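SIRV1 hypothetical protein ORF119 (Sulfolobus islandicus rudivirus 1 variant xx, PDB 2X3G) probably acts as an HUH-type nicking endonuclease that starts replication of the viral DNA. Local coordinates at residues 18-23 and 64-69; 51-56 and 107-112. All coordinates share one frame; numbering follows the deposited sequence.

Contacts 1 and 2 share one antiparallel sheet, their centres about 9 Å apart. Strand 64-71 lies between them: strand 15-22 borders it in contact 1, while strand 49-55, the partner of the 107-112 segment in contact 2, flanks its other edge. Leu68 N lies 2.8 Å from Phe51 O, a probable hydrogen bond between these neighbouring strands. On the face carrying His64 and His66, the two contacts converge: His66 NE2 lies 3.4 Å from Glu55 OE2, and Tyr108 brings its ring against that of His66. This cluster is consistent with the metal and tyrosine site of HUH nucleases.

Contact 1 of 2, residues 18-23 and 64-69; sequences FITITT and HYHILV
Thr20 meets His66 through a threonine OG1 that stands anti to its carbonyl carbon (chi1 -53°), while CG of His66 is likewise anti to its own carbonyl carbon (chi1 -61°). The two side chains lie side by side, pointing the same way from the sheet. Thr20 OG1 reaches the edge of the imidazole in its plane and hydrogen-bonds His66 ND1 at 3.2 Å, which helps fix the turn of the ring. The methyl packs tightly beside it, Thr20 CG2 being 3.2 Å from His66 CE1. The His64 ring leans toward the neighbouring strand and Thr22, whose OG1 lies 3.1 Å from His64 ND1. Farther along the same face, the Phe18 ring is inclined 29° to the His66 ring but slid aside, leaving little overlap. Phe18 CB rests 3.8 Å from Leu68 CD2.

The opposite face is largely apolar. Ile21 CD1 touches both Tyr65 CB and Ile67 CD1, the latter 3.9 Å away, and Ile19 CD1 packs on Val69 CG2. Helix 30-44 closes over this side through Phe34 and Phe37, and the Tyr65 hydroxyl finds its hydrogen-bond partner in Thr30. Four backbone bonds stitch the strands at the hydrogen-bonded pairs Ile19-Ile67 and Ile21-Tyr65; Ile19 N to Ile67 O and Tyr65 N to Ile21 O are both 2.8 Å and almost straight.

Here two central antiparallel strands carry a hydrophobic face for the helix and a histidine-bearing face that probably forms the active site. The His64-Tyr65-His66 sequence has the histidine-hydrophobic-histidine pattern of the HUH motif, whose paired imidazoles usually hold a divalent metal ion in Rep-type nucleases.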
loop_
_atom_site.group_PDB
_atom_site.type_symbol
_atom_site.label_atom_id
_atom_site.label_comp_id
_atom_site.label_asym_id
_atom_site.label_seq_id
_atom_site.Cartn_x
_atom_site.Cartn_y
_atom_site.Cartn_z
ATOM N N PHE A 18 4.315 -14.764 12.929
ATOM C CA PHE A 18 4.184 -14.174 11.606
ATOM C C PHE A 18 3.457 -15.192 10.747
ATOM O O PHE A 18 3.998 -16.249 10.451
ATOM C CB PHE A 18 5.573 -13.805 11.038
ATOM C CG PHE A 18 5.557 -13.352 9.613
ATOM C CD1 PHE A 18 4.604 -12.453 9.170
ATOM C CD2 PHE A 18 6.504 -13.813 8.719
ATOM C CE1 PHE A 18 4.566 -12.058 7.848
ATOM C CE2 PHE A 18 6.493 -13.408 7.405
ATOM C CZ PHE A 18 5.520 -12.525 6.963
ATOM N N ILE A 19 2.207 -14.866 10.408
ATOM C CA ILE A 19 1.336 -15.720 9.638
ATOM C C ILE A 19 1.076 -15.119 8.256
ATOM O O ILE A 19 0.685 -13.963 8.130
ATOM C CB ILE A 19 -0.009 -15.861 10.366
ATOM C CG1 ILE A 19 0.202 -16.151 11.862
ATOM C CG2 ILE A 19 -0.912 -16.893 9.642
ATOM C CD1 ILE A 19 -1.097 -16.102 12.674
ATOM N N THR A 20 1.316 -15.914 7.216
ATOM C CA THR A 20 1.005 -15.526 5.876
ATOM C C THR A 20 -0.091 -16.440 5.353
ATOM O O THR A 20 0.009 -17.660 5.450
ATOM C CB THR A 20 2.231 -15.608 4.983
ATOM O OG1 THR A 20 3.274 -14.866 5.594
ATOM C CG2 THR A 20 1.939 -15.008 3.611
ATOM N N ILE A 21 -1.125 -15.834 4.783
ATOM C CA ILE A 21 -2.283 -16.572 4.281
ATOM C C ILE A 21 -2.483 -16.169 2.830
ATOM O O ILE A 21 -2.504 -14.979 2.519
ATOM C CB ILE A 21 -3.555 -16.255 5.124
ATOM C CG1 ILE A 21 -3.273 -16.466 6.611
ATOM C CG2 ILE A 21 -4.781 -17.082 4.650
ATOM C CD1 ILE A 21 -2.966 -15.183 7.347
ATOM N N THR A 22 -2.564 -17.163 1.945
ATOM C CA THR A 22 -2.902 -16.935 0.558
ATOM C C THR A 22 -4.102 -17.780 0.158
ATOM O O THR A 22 -4.253 -18.921 0.602
ATOM C CB THR A 22 -1.698 -17.263 -0.344
ATOM O OG1 THR A 22 -0.561 -16.494 0.103
ATOM C CG2 THR A 22 -2.006 -16.932 -1.789
ATOM N N THR A 23 -4.972 -17.212 -0.674
ATOM C CA THR A 23 -6.016 -17.992 -1.318
ATOM C C THR A 23 -5.936 -17.800 -2.810
ATOM O O THR A 23 -5.312 -16.852 -3.282
ATOM C CB THR A 23 -7.412 -17.576 -0.869
ATOM O OG1 THR A 23 -7.678 -16.236 -1.302
ATOM C CG2 THR A 23 -7.527 -17.648 0.629
ATOM N N HIS A 64 -4.086 -12.221 -0.271
ATOM C CA HIS A 64 -2.793 -12.348 0.363
ATOM C C HIS A 64 -2.833 -11.522 1.646
ATOM O O HIS A 64 -2.993 -10.294 1.589
ATOM C CB HIS A 64 -1.713 -11.845 -0.591
ATOM C CG HIS A 64 -0.378 -12.476 -0.380
ATOM N ND1 HIS A 64 -0.013 -13.657 -0.993
ATOM C CD2 HIS A 64 0.691 -12.086 0.356
ATOM C CE1 HIS A 64 1.216 -13.978 -0.623
ATOM N NE2 HIS A 64 1.667 -13.039 0.191
ATOM N N TYR A 65 -2.747 -12.203 2.790
ATOM C CA TYR A 65 -2.761 -11.552 4.102
ATOM C C TYR A 65 -1.456 -11.829 4.834
ATOM O O TYR A 65 -0.925 -12.921 4.749
ATOM C CB TYR A 65 -3.876 -12.096 5.002
ATOM C CG TYR A 65 -5.293 -12.128 4.462
ATOM C CD1 TYR A 65 -6.162 -13.146 4.852
ATOM C CD2 TYR A 65 -5.778 -11.145 3.610
ATOM C CE1 TYR A 65 -7.463 -13.202 4.407
ATOM C CE2 TYR A 65 -7.077 -11.180 3.159
ATOM C CZ TYR A 65 -7.920 -12.218 3.561
ATOM O OH TYR A 65 -9.213 -12.277 3.132
ATOM N N HIS A 66 -0.958 -10.849 5.568
ATOM C CA HIS A 66 0.153 -11.064 6.499
ATOM C C HIS A 66 -0.310 -10.583 7.855
ATOM O O HIS A 66 -0.921 -9.529 7.957
ATOM C CB HIS A 66 1.420 -10.302 6.095
ATOM C CG HIS A 66 1.966 -10.679 4.761
ATOM N ND1 HIS A 66 2.536 -11.909 4.505
ATOM C CD2 HIS A 66 2.035 -9.983 3.605
ATOM C CE1 HIS A 66 2.929 -11.952 3.246
ATOM N NE2 HIS A 66 2.630 -10.799 2.677
ATOM N N ILE A 67 -0.010 -11.358 8.890
ATOM C CA ILE A 67 -0.478 -11.070 10.218
ATOM C C ILE A 67 0.647 -11.293 11.218
ATOM O O ILE A 67 1.286 -12.335 11.185
ATOM C CB ILE A 67 -1.678 -11.972 10.576
ATOM C CG1 ILE A 67 -2.822 -11.796 9.575
ATOM C CG2 ILE A 67 -2.214 -11.660 11.961
ATOM C CD1 ILE A 67 -4.088 -12.538 9.986
ATOM N N LEU A 68 0.894 -10.306 12.084
ATOM C CA LEU A 68 1.684 -10.528 13.299
ATOM C C LEU A 68 0.773 -10.623 14.501
ATOM O O LEU A 68 -0.092 -9.773 14.714
ATOM C CB LEU A 68 2.668 -9.400 13.567
ATOM C CG LEU A 68 3.902 -9.341 12.720
ATOM C CD1 LEU A 68 4.671 -8.081 13.127
ATOM C CD2 LEU A 68 4.747 -10.584 12.895
ATOM N N VAL A 69 0.967 -11.677 15.270
ATOM C CA VAL A 69 0.226 -11.890 16.514
ATOM C C VAL A 69 1.271 -11.845 17.638
ATOM O O VAL A 69 2.225 -12.611 17.638
ATOM C CB VAL A 69 -0.530 -13.230 16.499
ATOM C CG1 VAL A 69 -1.136 -13.541 17.884
ATOM C CG2 VAL A 69 -1.634 -13.234 15.416
#

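Contact 2 of 2, residues 51-56 and 107-112; sequences FSIKET and KYMLKT
Glu55 and Lys111 form a salt bridge, with Lys111 NZ 2.8 Å from Glu55 OE2 on the oxygen's syn lone pair. The two side chains cross at about a right angle: that of Glu55 is extended beyond CG, whereas Lys111 bends at its last torsion (chi4 -62°) to set NZ in place. The same ammonium donates to Tyr108 O at 2.8 Å and sits over the centre of the Tyr108 ring, NZ being 3.6 Å above its plane. Glu55 OE2 also takes a hydrogen bond from a water, 2.6 Å away; this water donates to Met109 O as well and accepts from Thr112 N, tying the carboxylate to the backbone at and just after the helix end. Beside this network the methyl of Thr112 packs against the carboxylate, CG2 3.5 Å from Glu55 OE2. A second water joins Thr56 N to Thr112 OG1.

Outward from the polar end, Met109, present as selenomethionine, bends at chi3 (66°), which sets CE against both Phe51 and Ile53. Its CE is 3.5 Å from Phe51 CD2 and 3.7 Å from Ile53 CG1. Ile53 CD1 meets Leu110 CD2 at 4.2 Å. Both Ile53 and Leu110 pack on Ile116 of the second subunit, whose strand pairs antiparallel with residues 51-53 and continues the sheet across the dimer.

The end of helix 99-109 is thus docked on the sheet, beside the outermost strand of this chain, with Tyr108 near the histidine face, an arrangement consistent with the tyrosine-bearing helix of HUH endonucleases, where such a tyrosine attacks DNA.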
loop_
_atom_site.group_PDB
_atom_site.type_symbol
_atom_site.label_atom_id
_atom_site.label_comp_id
_atom_site.label_asym_id
_atom_site.label_seq_id
_atom_site.Cartn_x
_atom_site.Cartn_y
_atom_site.Cartn_z
ATOM N N PHE A 51 -1.366 -7.282 14.275
ATOM C CA PHE A 51 -1.047 -6.358 13.200
ATOM C C PHE A 51 -1.337 -7.102 11.907
ATOM O O PHE A 51 -0.914 -8.237 11.762
ATOM C CB PHE A 51 0.421 -5.966 13.288
ATOM C CG PHE A 51 0.847 -4.960 12.274
ATOM C CD1 PHE A 51 0.185 -3.743 12.157
ATOM C CD2 PHE A 51 1.951 -5.189 11.475
ATOM C CE1 PHE A 51 0.580 -2.813 11.224
ATOM C CE2 PHE A 51 2.367 -4.253 10.552
ATOM C CZ PHE A 51 1.677 -3.062 10.417
ATOM N N SER A 52 -2.091 -6.480 11.006
ATOM C CA SER A 52 -2.565 -7.170 9.817
ATOM C C SER A 52 -2.408 -6.309 8.590
ATOM O O SER A 52 -2.535 -5.084 8.663
ATOM C CB SER A 52 -4.036 -7.574 9.981
ATOM O OG SER A 52 -4.913 -6.445 9.945
ATOM N N ILE A 53 -2.124 -6.981 7.468
ATOM C CA ILE A 53 -1.986 -6.356 6.160
ATOM C C ILE A 53 -2.749 -7.205 5.152
ATOM O O ILE A 53 -2.589 -8.424 5.131
ATOM C CB ILE A 53 -0.501 -6.324 5.710
ATOM C CG1 ILE A 53 0.379 -5.651 6.764
ATOM C CG2 ILE A 53 -0.363 -5.616 4.363
ATOM C CD1 ILE A 53 0.101 -4.197 6.917
ATOM N N LYS A 54 -3.599 -6.576 4.348
ATOM C CA LYS A 54 -4.160 -7.218 3.154
ATOM C C LYS A 54 -3.436 -6.624 1.952
ATOM O O LYS A 54 -3.440 -5.399 1.768
ATOM C CB LYS A 54 -5.675 -6.978 3.043
ATOM C CG LYS A 54 -6.313 -7.410 1.713
ATOM C CD LYS A 54 -7.720 -6.830 1.553
ATOM C CE LYS A 54 -8.376 -7.224 0.240
ATOM N NZ LYS A 54 -8.495 -6.092 -0.732
ATOM N N GLU A 55 -2.810 -7.487 1.149
ATOM C CA GLU A 55 -2.134 -7.065 -0.076
ATOM C C GLU A 55 -3.078 -7.234 -1.238
ATOM O O GLU A 55 -3.572 -8.332 -1.460
ATOM C CB GLU A 55 -0.890 -7.912 -0.356
ATOM C CG GLU A 55 0.206 -7.789 0.671
ATOM C CD GLU A 55 1.527 -8.356 0.188
ATOM O OE1 GLU A 55 1.520 -9.165 -0.772
ATOM O OE2 GLU A 55 2.575 -7.989 0.766
ATOM N N THR A 56 -3.319 -6.154 -1.980
ATOM C CA THR A 56 -4.139 -6.212 -3.190
ATOM C C THR A 56 -3.293 -5.878 -4.412
ATOM O O THR A 56 -2.970 -4.721 -4.654
ATOM C CB THR A 56 -5.358 -5.260 -3.120
ATOM O OG1 THR A 56 -6.024 -5.229 -4.394
ATOM C CG2 THR A 56 -4.946 -3.848 -2.751
ATOM N N LYS A 107 9.204 -5.016 7.169
ATOM C CA LYS A 107 9.521 -4.492 5.850
ATOM C C LYS A 107 8.835 -5.335 4.777
ATOM O O LYS A 107 8.260 -4.806 3.820
ATOM C CB LYS A 107 11.046 -4.459 5.667
ATOM C CG LYS A 107 11.545 -3.977 4.333
ATOM C CD LYS A 107 12.960 -3.316 4.428
ATOM C CE LYS A 107 13.867 -3.709 3.272
ATOM N NZ LYS A 107 15.194 -2.933 3.227
ATOM N N TYR A 108 8.849 -6.648 4.964
ATOM C CA TYR A 108 8.238 -7.558 4.010
ATOM C C TYR A 108 6.724 -7.387 3.960
ATOM O O TYR A 108 6.119 -7.408 2.892
ATOM C CB TYR A 108 8.563 -8.997 4.390
ATOM C CG TYR A 108 8.076 -10.011 3.392
ATOM C CD1 TYR A 108 8.709 -10.143 2.170
ATOM C CD2 TYR A 108 6.992 -10.845 3.672
ATOM C CE1 TYR A 108 8.290 -11.061 1.245
ATOM C CE2 TYR A 108 6.561 -11.779 2.737
ATOM C CZ TYR A 108 7.223 -11.879 1.532
ATOM O OH TYR A 108 6.850 -12.786 0.574
HETATM N N MSE A 109 6.123 -7.224 5.134
HETATM C CA MSE A 109 4.688 -7.005 5.243
HETATM C C MSE A 109 4.228 -5.708 4.617
HETATM O O MSE A 109 3.133 -5.671 4.070
HETATM C CB MSE A 109 4.243 -7.031 6.702
HETATM C CG MSE A 109 4.344 -8.388 7.288
HETATM SE SE MSE A 109 3.965 -8.379 9.185
HETATM C CE MSE A 109 2.050 -7.886 9.221
ATOM N N LEU A 110 5.053 -4.662 4.670
ATOM C CA LEU A 110 4.652 -3.353 4.135
ATOM C C LEU A 110 5.148 -3.076 2.713
ATOM O O LEU A 110 4.982 -1.965 2.203
ATOM C CB LEU A 110 5.120 -2.229 5.059
ATOM C CG LEU A 110 4.143 -1.896 6.191
ATOM C CD1 LEU A 110 4.815 -0.973 7.129
ATOM C CD2 LEU A 110 2.878 -1.250 5.674
ATOM N N LYS A 111 5.717 -4.082 2.053
ATOM C CA LYS A 111 6.389 -3.841 0.775
ATOM C C LYS A 111 5.440 -3.345 -0.327
ATOM O O LYS A 111 5.864 -2.613 -1.218
ATOM C CB LYS A 111 7.159 -5.090 0.318
ATOM C CG LYS A 111 6.302 -6.201 -0.237
ATOM C CD LYS A 111 7.086 -7.525 -0.292
ATOM C CE LYS A 111 6.171 -8.719 -0.422
ATOM N NZ LYS A 111 5.209 -8.914 0.735
ATOM N N THR A 112 4.169 -3.741 -0.285
ATOM C CA THR A 112 3.213 -3.285 -1.305
ATOM C C THR A 112 2.529 -1.970 -0.913
ATOM O O THR A 112 1.711 -1.456 -1.673
ATOM C CB THR A 112 2.105 -4.333 -1.599
ATOM O OG1 THR A 112 1.235 -4.432 -0.473
ATOM C CG2 THR A 112 2.689 -5.716 -1.940
HETATM O O HOH W 1 2.666 -5.537 1.600
HETATM O O HOH W 2 -1.353 -4.061 -1.460
#